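Local coordinates for heat shock protein, putative (Plasmodium falciparum, PDB 1Y6Z) that probably works as an ATP-dependent Hsp90-family chaperone that binds unfolded proteins, the present chain being its middle domain, at residues L4-Q9 against N48-I53; V176-I181 against D230-L235; C203-S208 against E255-N260. One frame throughout, in Å; residues are numbered along the deposited sequence.

Interaction 1. Residues L4-Q9 against N48-I53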
loop_
_atom_site.group_PDB
_atom_site.type_symbol
_atom_site.label_atom_id
_atom_site.label_comp_id
_atom_site.label_asym_id
_atom_site.label_seq_id
_atom_site.Cartn_x
_atom_site.Cartn_y
_atom_site.Cartn_z
ATOM N N LEU B 4 -9.926 32.306 2.186
ATOM C CA LEU B 4 -8.607 31.793 1.741
ATOM C C LEU B 4 -8.795 30.655 0.725
ATOM O O LEU B 4 -9.944 30.327 0.379
ATOM C CB LEU B 4 -7.712 31.430 2.941
ATOM C CG LEU B 4 -7.957 30.327 3.969
ATOM C CD1 LEU B 4 -7.158 30.687 5.238
ATOM C CD2 LEU B 4 -9.419 30.112 4.285
ATOM N N PRO B 5 -7.683 30.131 0.155
ATOM C CA PRO B 5 -7.887 29.151 -0.901
ATOM C C PRO B 5 -8.371 27.808 -0.342
ATOM O O PRO B 5 -8.018 27.455 0.794
ATOM C CB PRO B 5 -6.494 29.008 -1.501
ATOM C CG PRO B 5 -5.570 29.232 -0.368
ATOM C CD PRO B 5 -6.241 30.359 0.407
ATOM N N ILE B 6 -9.121 27.069 -1.155
ATOM C CA ILE B 6 -9.733 25.790 -0.754
ATOM C C ILE B 6 -8.737 24.848 -0.041
ATOM O O ILE B 6 -9.083 24.284 0.986
ATOM C CB ILE B 6 -10.444 25.080 -1.937
ATOM C CG1 ILE B 6 -11.165 23.798 -1.482
ATOM C CG2 ILE B 6 -9.443 24.737 -3.022
ATOM C CD1 ILE B 6 -12.227 23.273 -2.482
ATOM N N TRP B 7 -7.509 24.737 -0.563
ATOM C CA TRP B 7 -6.491 23.800 -0.046
ATOM C C TRP B 7 -5.947 24.082 1.336
ATOM O O TRP B 7 -5.162 23.270 1.864
ATOM C CB TRP B 7 -5.318 23.650 -1.012
ATOM C CG TRP B 7 -4.523 24.932 -1.273
ATOM C CD1 TRP B 7 -3.462 25.423 -0.547
ATOM C CD2 TRP B 7 -4.684 25.814 -2.386
ATOM N NE1 TRP B 7 -2.994 26.580 -1.112
ATOM C CE2 TRP B 7 -3.710 26.836 -2.255
ATOM C CE3 TRP B 7 -5.567 25.855 -3.473
ATOM C CZ2 TRP B 7 -3.599 27.873 -3.169
ATOM C CZ3 TRP B 7 -5.452 26.891 -4.393
ATOM C CH2 TRP B 7 -4.478 27.882 -4.233
ATOM N N LYS B 8 -6.375 25.222 1.891
ATOM C CA LYS B 8 -6.002 25.697 3.217
ATOM C C LYS B 8 -7.162 25.602 4.207
ATOM O O LYS B 8 -6.945 25.585 5.423
ATOM C CB LYS B 8 -5.506 27.137 3.124
ATOM C CG LYS B 8 -4.066 27.284 3.568
ATOM C CD LYS B 8 -3.072 26.861 2.505
ATOM C CE LYS B 8 -1.670 27.044 3.025
ATOM N NZ LYS B 8 -1.569 28.410 3.647
ATOM N N GLN B 9 -8.384 25.575 3.671
ATOM C CA GLN B 9 -9.567 25.216 4.418
ATOM C C GLN B 9 -9.494 23.735 4.877
ATOM O O GLN B 9 -8.860 22.891 4.233
ATOM C CB GLN B 9 -10.810 25.458 3.552
ATOM C CG GLN B 9 -10.820 26.825 2.826
ATOM C CD GLN B 9 -12.172 27.163 2.195
ATOM O OE1 GLN B 9 -13.209 27.064 2.840
ATOM N NE2 GLN B 9 -12.157 27.570 0.923
ATOM N N ASN B 48 0.308 21.557 1.293
ATOM C CA ASN B 48 -1.069 21.116 1.069
ATOM C C ASN B 48 -1.180 20.601 -0.355
ATOM O O ASN B 48 -0.485 21.078 -1.228
ATOM C CB ASN B 48 -2.008 22.302 1.182
ATOM C CG ASN B 48 -1.813 23.084 2.443
ATOM O OD1 ASN B 48 -2.239 22.659 3.527
ATOM N ND2 ASN B 48 -1.209 24.273 2.316
ATOM N N SER B 49 -2.050 19.623 -0.614
ATOM C CA SER B 49 -2.211 19.207 -1.992
ATOM C C SER B 49 -3.639 18.772 -2.209
ATOM O O SER B 49 -4.278 18.279 -1.300
ATOM C CB SER B 49 -1.240 18.102 -2.409
ATOM O OG SER B 49 -1.240 17.848 -3.827
ATOM N N ILE B 50 -4.158 19.068 -3.387
ATOM C CA ILE B 50 -5.427 18.428 -3.792
ATOM C C ILE B 50 -5.093 17.858 -5.153
ATOM O O ILE B 50 -4.584 18.603 -6.002
ATOM C CB ILE B 50 -6.636 19.407 -3.933
ATOM C CG1 ILE B 50 -6.807 20.296 -2.698
ATOM C CG2 ILE B 50 -7.925 18.559 -4.250
ATOM C CD1 ILE B 50 -7.940 21.328 -2.802
ATOM N N LEU B 51 -5.373 16.566 -5.374
ATOM C CA LEU B 51 -4.991 15.908 -6.582
ATOM C C LEU B 51 -6.298 15.334 -7.143
ATOM O O LEU B 51 -7.077 14.844 -6.393
ATOM C CB LEU B 51 -4.069 14.741 -6.231
ATOM C CG LEU B 51 -2.646 15.088 -5.694
ATOM C CD1 LEU B 51 -1.932 13.667 -5.492
ATOM C CD2 LEU B 51 -1.925 15.906 -6.712
ATOM N N TYR B 52 -6.520 15.469 -8.445
ATOM C CA TYR B 52 -7.741 15.043 -9.126
ATOM C C TYR B 52 -7.352 14.085 -10.262
ATOM O O TYR B 52 -6.394 14.310 -10.980
ATOM C CB TYR B 52 -8.393 16.234 -9.795
ATOM C CG TYR B 52 -8.985 17.263 -8.817
ATOM C CD1 TYR B 52 -8.223 18.327 -8.359
ATOM C CD2 TYR B 52 -10.310 17.137 -8.392
ATOM C CE1 TYR B 52 -8.765 19.305 -7.477
ATOM C CE2 TYR B 52 -10.842 18.065 -7.516
ATOM C CZ TYR B 52 -10.072 19.147 -7.063
ATOM O OH TYR B 52 -10.658 20.110 -6.232
ATOM N N ILE B 53 -8.168 13.063 -10.461
ATOM C CA ILE B 53 -8.186 12.264 -11.654
ATOM C C ILE B 53 -9.277 12.864 -12.507
ATOM O O ILE B 53 -10.455 12.933 -12.078
ATOM C CB ILE B 53 -8.504 10.807 -11.338
ATOM C CG1 ILE B 53 -7.361 10.224 -10.508
ATOM C CG2 ILE B 53 -8.705 9.974 -12.641
ATOM C CD1 ILE B 53 -7.637 8.768 -10.141
#
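Ile6 opens a short 3-10 turn that rests on the start of strand 47-53, and its CG2 meets Ile50 CD1 at 3.7 Å. Just before it, Pro5 puts CB over one face of the Trp7 indole, 3.4 Å above the plane and toward the rim. In Ile6, CG1 stands anti to the backbone N (chi1 -176°), which leaves the CG2 branch to face the strand; the two isoleucine side chains cross at about a right angle. Trp7 points its CB at the same strand. Ile50 has an extended chi2 of 177° that carries CD1 forward, so this one methyl touches both Ile6 CG2 and, at 3.9 Å, Trp7 CB. Trp7 O comes to 3.4 Å from Asn48 CB, and its hydrogen bond goes to His38 NE2 of the adjoining strand. The indole swings past Asn48, bringing Trp7 CD1 to 3.9 Å from Asn48 CB. NE1 of the indole is bonded to Asp102, and the ring also meets that of Tyr76. Lys8 closes the turn, its N donating to Pro5 O at 3.0 Å, and its side chain goes on to Arg79 and Asp102. Contact is thus confined to the alternate residues Asn48 and Ile50, whereas Ser49 turns to the other face of the sheet. Strand 47-53 runs antiparallel to 35-41 on one flank and to 98-103 on the other within the mixed five-stranded sheet. Helix 16-27 joins in beside the turn, where Phe22 touches Ile6, so the N-terminal turn packs at the start of strand 47-53, beside that helix, with Tyr19 touching both Ile6 and Ile50.

Interaction 2. Residues V176-I181 against D230-L235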
loop_
_atom_site.group_PDB
_atom_site.type_symbol
_atom_site.label_atom_id
_atom_site.label_comp_id
_atom_site.label_asym_id
_atom_site.label_seq_id
_atom_site.Cartn_x
_atom_site.Cartn_y
_atom_site.Cartn_z
ATOM N N VAL B 176 -3.635 -2.866 -13.520
ATOM C CA VAL B 176 -3.817 -2.941 -14.987
ATOM C C VAL B 176 -4.708 -4.195 -15.279
ATOM O O VAL B 176 -4.721 -5.122 -14.468
ATOM C CB VAL B 176 -2.458 -2.986 -15.755
ATOM C CG1 VAL B 176 -1.540 -1.780 -15.496
ATOM C CG2 VAL B 176 -1.683 -4.249 -15.428
ATOM N N GLU B 177 -5.486 -4.161 -16.385
ATOM C CA GLU B 177 -6.407 -5.236 -16.753
ATOM C C GLU B 177 -6.291 -5.570 -18.242
ATOM O O GLU B 177 -5.999 -4.676 -19.070
ATOM C CB GLU B 177 -7.844 -4.871 -16.329
ATOM C CG GLU B 177 -8.034 -4.768 -14.807
ATOM C CD GLU B 177 -9.476 -4.530 -14.393
ATOM O OE1 GLU B 177 -10.378 -4.596 -15.264
ATOM O OE2 GLU B 177 -9.675 -4.282 -13.184
ATOM N N PHE B 178 -6.482 -6.860 -18.567
ATOM C CA PHE B 178 -6.359 -7.368 -19.949
ATOM C C PHE B 178 -7.434 -8.384 -20.188
ATOM O O PHE B 178 -7.886 -9.072 -19.263
ATOM C CB PHE B 178 -5.010 -8.075 -20.225
ATOM C CG PHE B 178 -3.824 -7.250 -19.887
ATOM C CD1 PHE B 178 -3.263 -7.296 -18.614
ATOM C CD2 PHE B 178 -3.277 -6.379 -20.822
ATOM C CE1 PHE B 178 -2.178 -6.520 -18.276
ATOM C CE2 PHE B 178 -2.156 -5.586 -20.498
ATOM C CZ PHE B 178 -1.609 -5.655 -19.209
ATOM N N TYR B 179 -7.858 -8.452 -21.445
ATOM C CA TYR B 179 -8.779 -9.492 -21.870
ATOM C C TYR B 179 -7.989 -10.783 -21.830
ATOM O O TYR B 179 -6.786 -10.760 -22.022
ATOM C CB TYR B 179 -9.270 -9.194 -23.297
ATOM C CG TYR B 179 -10.370 -8.153 -23.329
ATOM C CD1 TYR B 179 -10.171 -6.893 -23.908
ATOM C CD2 TYR B 179 -11.573 -8.401 -22.696
ATOM C CE1 TYR B 179 -11.209 -5.928 -23.904
ATOM C CE2 TYR B 179 -12.604 -7.463 -22.685
ATOM C CZ TYR B 179 -12.423 -6.235 -23.287
ATOM O OH TYR B 179 -13.477 -5.319 -23.237
ATOM N N SER B 180 -8.676 -11.906 -21.612
ATOM C CA SER B 180 -8.016 -13.200 -21.674
ATOM C C SER B 180 -8.942 -14.172 -22.396
ATOM O O SER B 180 -10.047 -13.774 -22.795
ATOM C CB SER B 180 -7.717 -13.710 -20.280
ATOM O OG SER B 180 -8.915 -14.066 -19.630
ATOM N N ILE B 181 -8.514 -15.434 -22.533
ATOM C CA ILE B 181 -9.413 -16.493 -23.056
ATOM C C ILE B 181 -10.640 -16.682 -22.152
ATOM O O ILE B 181 -11.764 -16.755 -22.642
ATOM C CB ILE B 181 -8.676 -17.856 -23.240
ATOM C CG1 ILE B 181 -7.404 -17.693 -24.124
ATOM C CG2 ILE B 181 -9.663 -18.932 -23.759
ATOM C CD1 ILE B 181 -6.454 -18.970 -24.236
ATOM N N ASP B 230 -5.443 -20.235 -18.596
ATOM C CA ASP B 230 -5.817 -18.952 -19.192
ATOM C C ASP B 230 -4.587 -18.273 -19.766
ATOM O O ASP B 230 -3.461 -18.512 -19.319
ATOM C CB ASP B 230 -6.573 -18.037 -18.197
ATOM C CG ASP B 230 -7.360 -16.907 -18.906
ATOM O OD1 ASP B 230 -7.533 -16.965 -20.135
ATOM O OD2 ASP B 230 -7.836 -15.970 -18.214
ATOM N N VAL B 231 -4.822 -17.413 -20.758
ATOM C CA VAL B 231 -3.798 -16.617 -21.388
ATOM C C VAL B 231 -4.360 -15.214 -21.600
ATOM O O VAL B 231 -5.433 -15.030 -22.167
ATOM C CB VAL B 231 -3.400 -17.172 -22.775
ATOM C CG1 VAL B 231 -2.389 -16.266 -23.478
ATOM C CG2 VAL B 231 -2.782 -18.535 -22.619
ATOM N N LEU B 232 -3.595 -14.219 -21.170
ATOM C CA LEU B 232 -3.991 -12.819 -21.389
ATOM C C LEU B 232 -3.683 -12.386 -22.806
ATOM O O LEU B 232 -2.732 -12.880 -23.411
ATOM C CB LEU B 232 -3.187 -11.897 -20.476
ATOM C CG LEU B 232 -3.153 -12.341 -19.023
ATOM C CD1 LEU B 232 -1.966 -11.587 -18.335
ATOM C CD2 LEU B 232 -4.539 -12.078 -18.455
ATOM N N PHE B 233 -4.441 -11.414 -23.299
ATOM C CA PHE B 233 -4.180 -10.857 -24.625
ATOM C C PHE B 233 -3.456 -9.499 -24.591
ATOM O O PHE B 233 -3.896 -8.567 -23.909
ATOM C CB PHE B 233 -5.504 -10.699 -25.378
ATOM C CG PHE B 233 -6.297 -11.988 -25.546
ATOM C CD1 PHE B 233 -7.685 -11.949 -25.602
ATOM C CD2 PHE B 233 -5.657 -13.229 -25.651
ATOM C CE1 PHE B 233 -8.433 -13.137 -25.766
ATOM C CE2 PHE B 233 -6.396 -14.428 -25.802
ATOM C CZ PHE B 233 -7.759 -14.381 -25.856
ATOM N N SER B 234 -2.344 -9.417 -25.319
ATOM C CA SER B 234 -1.687 -8.158 -25.662
ATOM C C SER B 234 -2.218 -7.670 -27.037
ATOM O O SER B 234 -2.166 -8.374 -28.052
ATOM C CB SER B 234 -0.166 -8.320 -25.625
ATOM O OG SER B 234 0.509 -7.215 -26.207
ATOM N N LEU B 235 -2.806 -6.484 -27.050
ATOM C CA LEU B 235 -3.388 -5.969 -28.275
ATOM C C LEU B 235 -2.690 -4.681 -28.734
ATOM O O LEU B 235 -2.975 -4.166 -29.806
ATOM C CB LEU B 235 -4.895 -5.799 -28.119
ATOM C CG LEU B 235 -5.726 -6.958 -27.523
ATOM C CD1 LEU B 235 -7.164 -6.558 -27.317
ATOM C CD2 LEU B 235 -5.681 -8.274 -28.332
HETATM O O HOH W 1 -6.293 -7.303 -23.533
#
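Tyr179 O receives the backbone N-H of Phe233 at 2.7 Å, a nearly straight bond (165° at the hydrogen). On the far side of the single bridge between Ser180 and Leu232, Ile181 N donates to Val231 O over 3.1 Å. The remaining polar backbone atoms of the Tyr179–Phe233 pair are joined by a water, which accepts from Tyr179 N at 2.9 Å and donates to Phe233 O at 2.7 Å. Ser180 N is taken by the hydroxyl of Ser183. With CG anti to the backbone N (chi1 -162°), the Asp230 carboxylate is carried to Ser180, whose OG gives its proton to Asp230 OD2 (2.6 Å), entering by the syn lone pair. The second oxygen, OD1, accepts from Val231 N at 2.8 Å, met from above the carboxylate plane, and from Asn182 N as well; so many donors would favour the ionised acid. Asp230 O is in turn bonded to the hydroxyl of Tyr193.

Strand 231-234 is an outer strand of the three-stranded parallel sheet in the small alpha/beta part of the Hsp90 middle domain. Its other edge is bonded to strand 204-208, while the chain leaving strand 177-178 passes across this one, the two directions 128° apart.

Around the polar groups, the Phe233 ring lies flat over the crossing chain, with Ser180 CA 4.0 Å above its plane and over its centre. Ile181 CG1 approaches Phe233 CZ at 3.8 Å, the two side chains at about a right angle, and Ile181 CD1 touches Val231 CB. Phe178 CB packs against Leu232 CB, and the Phe178 side chain also touches Cys242 and Leu243 of helix 237-249.

Interaction 3. Residues C203-S208 against E255-N260; sequences CIYYIS and EVLDVN
Strands 204-208 and 256-258 are parallel neighbours in a three-stranded sheet, paired Ile204 with Val256, Tyr205 with Leu257 and Tyr206 with Asp258. Four backbone bonds alternate between them. Ile204 N donates to Glu255 O at 3.0 Å in an almost straight line (176°), and Leu257 N returns a bond to Ile204 O at 2.7 Å. Tyr206 N then gives to Leu257 O at 2.8 Å, and Val259 N to Tyr206 O at the same 2.8 Å, extending the pairing past the end of the shorter strand.

Tyr206 dominates one face. Its CG sits between the backbone N and the carbonyl carbon (chi1 77°), and the ring lies across the neighbouring strand: Asp258 CA is 4.0 Å from the ring centroid and 18° off the normal, a CH-pi contact. Val256 CG1 meets Tyr206 CD2 at 3.7 Å, the side chains at about a right angle. On the opposite face, Leu257 CD2 touches both Cys203 SG (3.5 Å) and CE2 of Tyr205, whose side chain runs beside that of Leu257 and points the same way. Just past the end of strand 256-258, Val259 CG1 is touched by Ile207 CD1. Asp258 OD2 accepts from Asn260 N at 3.1 Å, forming an Asx turn, and also from a water that takes the N-H of Ser208. This carboxylate oxygen therefore ties the end of one strand to the other, while Ser208 OG bonds to Glu240.

Leu243 and Thr247 of helix 237-249 pack on Tyr206, and Leu224 of helix 222-226 on Tyr205 and Val259. Helix 237-249 links strand 231-234 to strand 256-258, which lies beyond 204-208: a beta-alpha-beta crossover, and a parallel sheet with helices on both faces is typical of three-layer alpha/beta folds.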
loop_
_atom_site.group_PDB
_atom_site.type_symbol
_atom_site.label_atom_id
_atom_site.label_comp_id
_atom_site.label_asym_id
_atom_site.label_seq_id
_atom_site.Cartn_x
_atom_site.Cartn_y
_atom_site.Cartn_z
ATOM N N CYS B 203 3.065 -20.286 -14.259
ATOM C CA CYS B 203 3.394 -19.063 -15.026
ATOM C C CYS B 203 2.147 -18.327 -15.410
ATOM O O CYS B 203 1.090 -18.943 -15.546
ATOM C CB CYS B 203 4.065 -19.424 -16.359
ATOM S SG CYS B 203 5.738 -19.958 -16.269
ATOM N N ILE B 204 2.294 -17.019 -15.665
ATOM C CA ILE B 204 1.201 -16.238 -16.231
ATOM C C ILE B 204 1.545 -16.155 -17.691
ATOM O O ILE B 204 2.653 -15.731 -18.033
ATOM C CB ILE B 204 1.158 -14.777 -15.615
ATOM C CG1 ILE B 204 0.919 -14.817 -14.100
ATOM C CG2 ILE B 204 0.113 -13.909 -16.288
ATOM C CD1 ILE B 204 1.348 -13.509 -13.415
ATOM N N TYR B 205 0.610 -16.526 -18.566
ATOM C CA TYR B 205 0.896 -16.500 -20.007
ATOM C C TYR B 205 0.208 -15.348 -20.655
ATOM O O TYR B 205 -0.853 -14.977 -20.217
ATOM C CB TYR B 205 0.453 -17.804 -20.689
ATOM C CG TYR B 205 1.218 -18.993 -20.163
ATOM C CD1 TYR B 205 0.744 -19.739 -19.059
ATOM C CD2 TYR B 205 2.441 -19.347 -20.732
ATOM C CE1 TYR B 205 1.484 -20.833 -18.557
ATOM C CE2 TYR B 205 3.177 -20.428 -20.256
ATOM C CZ TYR B 205 2.692 -21.167 -19.180
ATOM O OH TYR B 205 3.460 -22.213 -18.727
ATOM N N TYR B 206 0.815 -14.796 -21.704
ATOM C CA TYR B 206 0.116 -13.882 -22.598
ATOM C C TYR B 206 0.450 -14.105 -24.072
ATOM O O TYR B 206 1.424 -14.755 -24.383
ATOM C CB TYR B 206 0.388 -12.418 -22.206
ATOM C CG TYR B 206 1.733 -11.887 -22.607
ATOM C CD1 TYR B 206 1.885 -11.177 -23.800
ATOM C CD2 TYR B 206 2.834 -12.047 -21.783
ATOM C CE1 TYR B 206 3.108 -10.663 -24.167
ATOM C CE2 TYR B 206 4.080 -11.541 -22.155
ATOM C CZ TYR B 206 4.190 -10.850 -23.353
ATOM O OH TYR B 206 5.400 -10.328 -23.718
ATOM N N ILE B 207 -0.362 -13.538 -24.956
ATOM C CA ILE B 207 -0.168 -13.691 -26.420
ATOM C C ILE B 207 -0.511 -12.429 -27.228
ATOM O O ILE B 207 -1.655 -11.945 -27.183
ATOM C CB ILE B 207 -0.957 -14.915 -26.983
ATOM C CG1 ILE B 207 -0.671 -15.114 -28.483
ATOM C CG2 ILE B 207 -2.492 -14.811 -26.734
ATOM C CD1 ILE B 207 -0.919 -16.548 -28.964
ATOM N N SER B 208 0.474 -11.919 -27.978
ATOM C CA SER B 208 0.211 -10.861 -28.973
ATOM C C SER B 208 -1.001 -11.201 -29.856
ATOM O O SER B 208 -1.009 -12.216 -30.587
ATOM C CB SER B 208 1.445 -10.601 -29.845
ATOM O OG SER B 208 2.540 -10.109 -29.077
ATOM N N GLU B 255 6.639 -15.681 -13.180
ATOM C CA GLU B 255 7.152 -15.359 -14.478
ATOM C C GLU B 255 5.967 -15.108 -15.399
ATOM O O GLU B 255 4.904 -15.676 -15.193
ATOM C CB GLU B 255 8.049 -16.496 -14.959
ATOM C CG GLU B 255 9.456 -16.307 -14.459
ATOM C CD GLU B 255 10.265 -17.561 -14.534
ATOM O OE1 GLU B 255 10.863 -17.923 -13.485
ATOM O OE2 GLU B 255 10.290 -18.186 -15.633
ATOM N N VAL B 256 6.145 -14.225 -16.376
ATOM C CA VAL B 256 5.075 -13.863 -17.285
ATOM C C VAL B 256 5.510 -14.150 -18.721
ATOM O O VAL B 256 6.318 -13.426 -19.307
ATOM C CB VAL B 256 4.733 -12.355 -17.134
ATOM C CG1 VAL B 256 3.769 -11.936 -18.216
ATOM C CG2 VAL B 256 4.183 -12.076 -15.718
ATOM N N LEU B 257 4.979 -15.204 -19.299
ATOM C CA LEU B 257 5.555 -15.708 -20.537
ATOM C C LEU B 257 4.744 -15.339 -21.758
ATOM O O LEU B 257 3.512 -15.481 -21.774
ATOM C CB LEU B 257 5.683 -17.232 -20.422
ATOM C CG LEU B 257 6.985 -17.803 -19.845
ATOM C CD1 LEU B 257 7.617 -17.050 -18.663
ATOM C CD2 LEU B 257 6.752 -19.267 -19.510
ATOM N N ASP B 258 5.439 -14.857 -22.782
ATOM C CA ASP B 258 4.843 -14.705 -24.091
ATOM C C ASP B 258 4.682 -16.147 -24.572
ATOM O O ASP B 258 5.610 -16.945 -24.383
ATOM C CB ASP B 258 5.792 -13.925 -25.027
ATOM C CG ASP B 258 5.136 -13.537 -26.356
ATOM O OD1 ASP B 258 5.584 -12.553 -26.977
ATOM O OD2 ASP B 258 4.185 -14.206 -26.802
ATOM N N VAL B 259 3.528 -16.470 -25.160
ATOM C CA VAL B 259 3.220 -17.814 -25.691
ATOM C C VAL B 259 4.164 -18.183 -26.855
ATOM O O VAL B 259 4.191 -19.343 -27.299
ATOM C CB VAL B 259 1.724 -17.893 -26.144
ATOM C CG1 VAL B 259 1.471 -18.983 -27.175
ATOM C CG2 VAL B 259 0.812 -18.071 -24.940
ATOM N N ASN B 260 4.904 -17.179 -27.341
ATOM C CA ASN B 260 5.933 -17.325 -28.369
ATOM C C ASN B 260 7.300 -16.889 -27.856
ATOM O O ASN B 260 7.998 -17.658 -27.192
ATOM C CB ASN B 260 5.562 -16.476 -29.583
ATOM C CG ASN B 260 4.118 -16.699 -30.036
ATOM O OD1 ASN B 260 3.646 -17.828 -30.104
ATOM N ND2 ASN B 260 3.424 -15.614 -30.370
HETATM O O HOH W 2 2.430 -13.524 -28.712
#

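In the fold
Interaction 1 belongs to the mixed five-stranded sheet of the N-terminal part of the chain, and it closes before the others open. Interactions 2 and 3 lie on the opposite side of the chain's centre; their centres are about 38 and 43 Å from that of interaction 1, with helices 121-141 and 145-164 coming between in sequence. Their own centres are about 10 Å apart, they touch, and their segments alternate along the chain. Both share the three-stranded parallel sheet: strand 204-208 is central, bonded to 231-234 through Leu232 and to 256-258 on its other edge. The contacts thus belong to two separate alpha/beta portions of the middle domain, as in Hsp90 relatives.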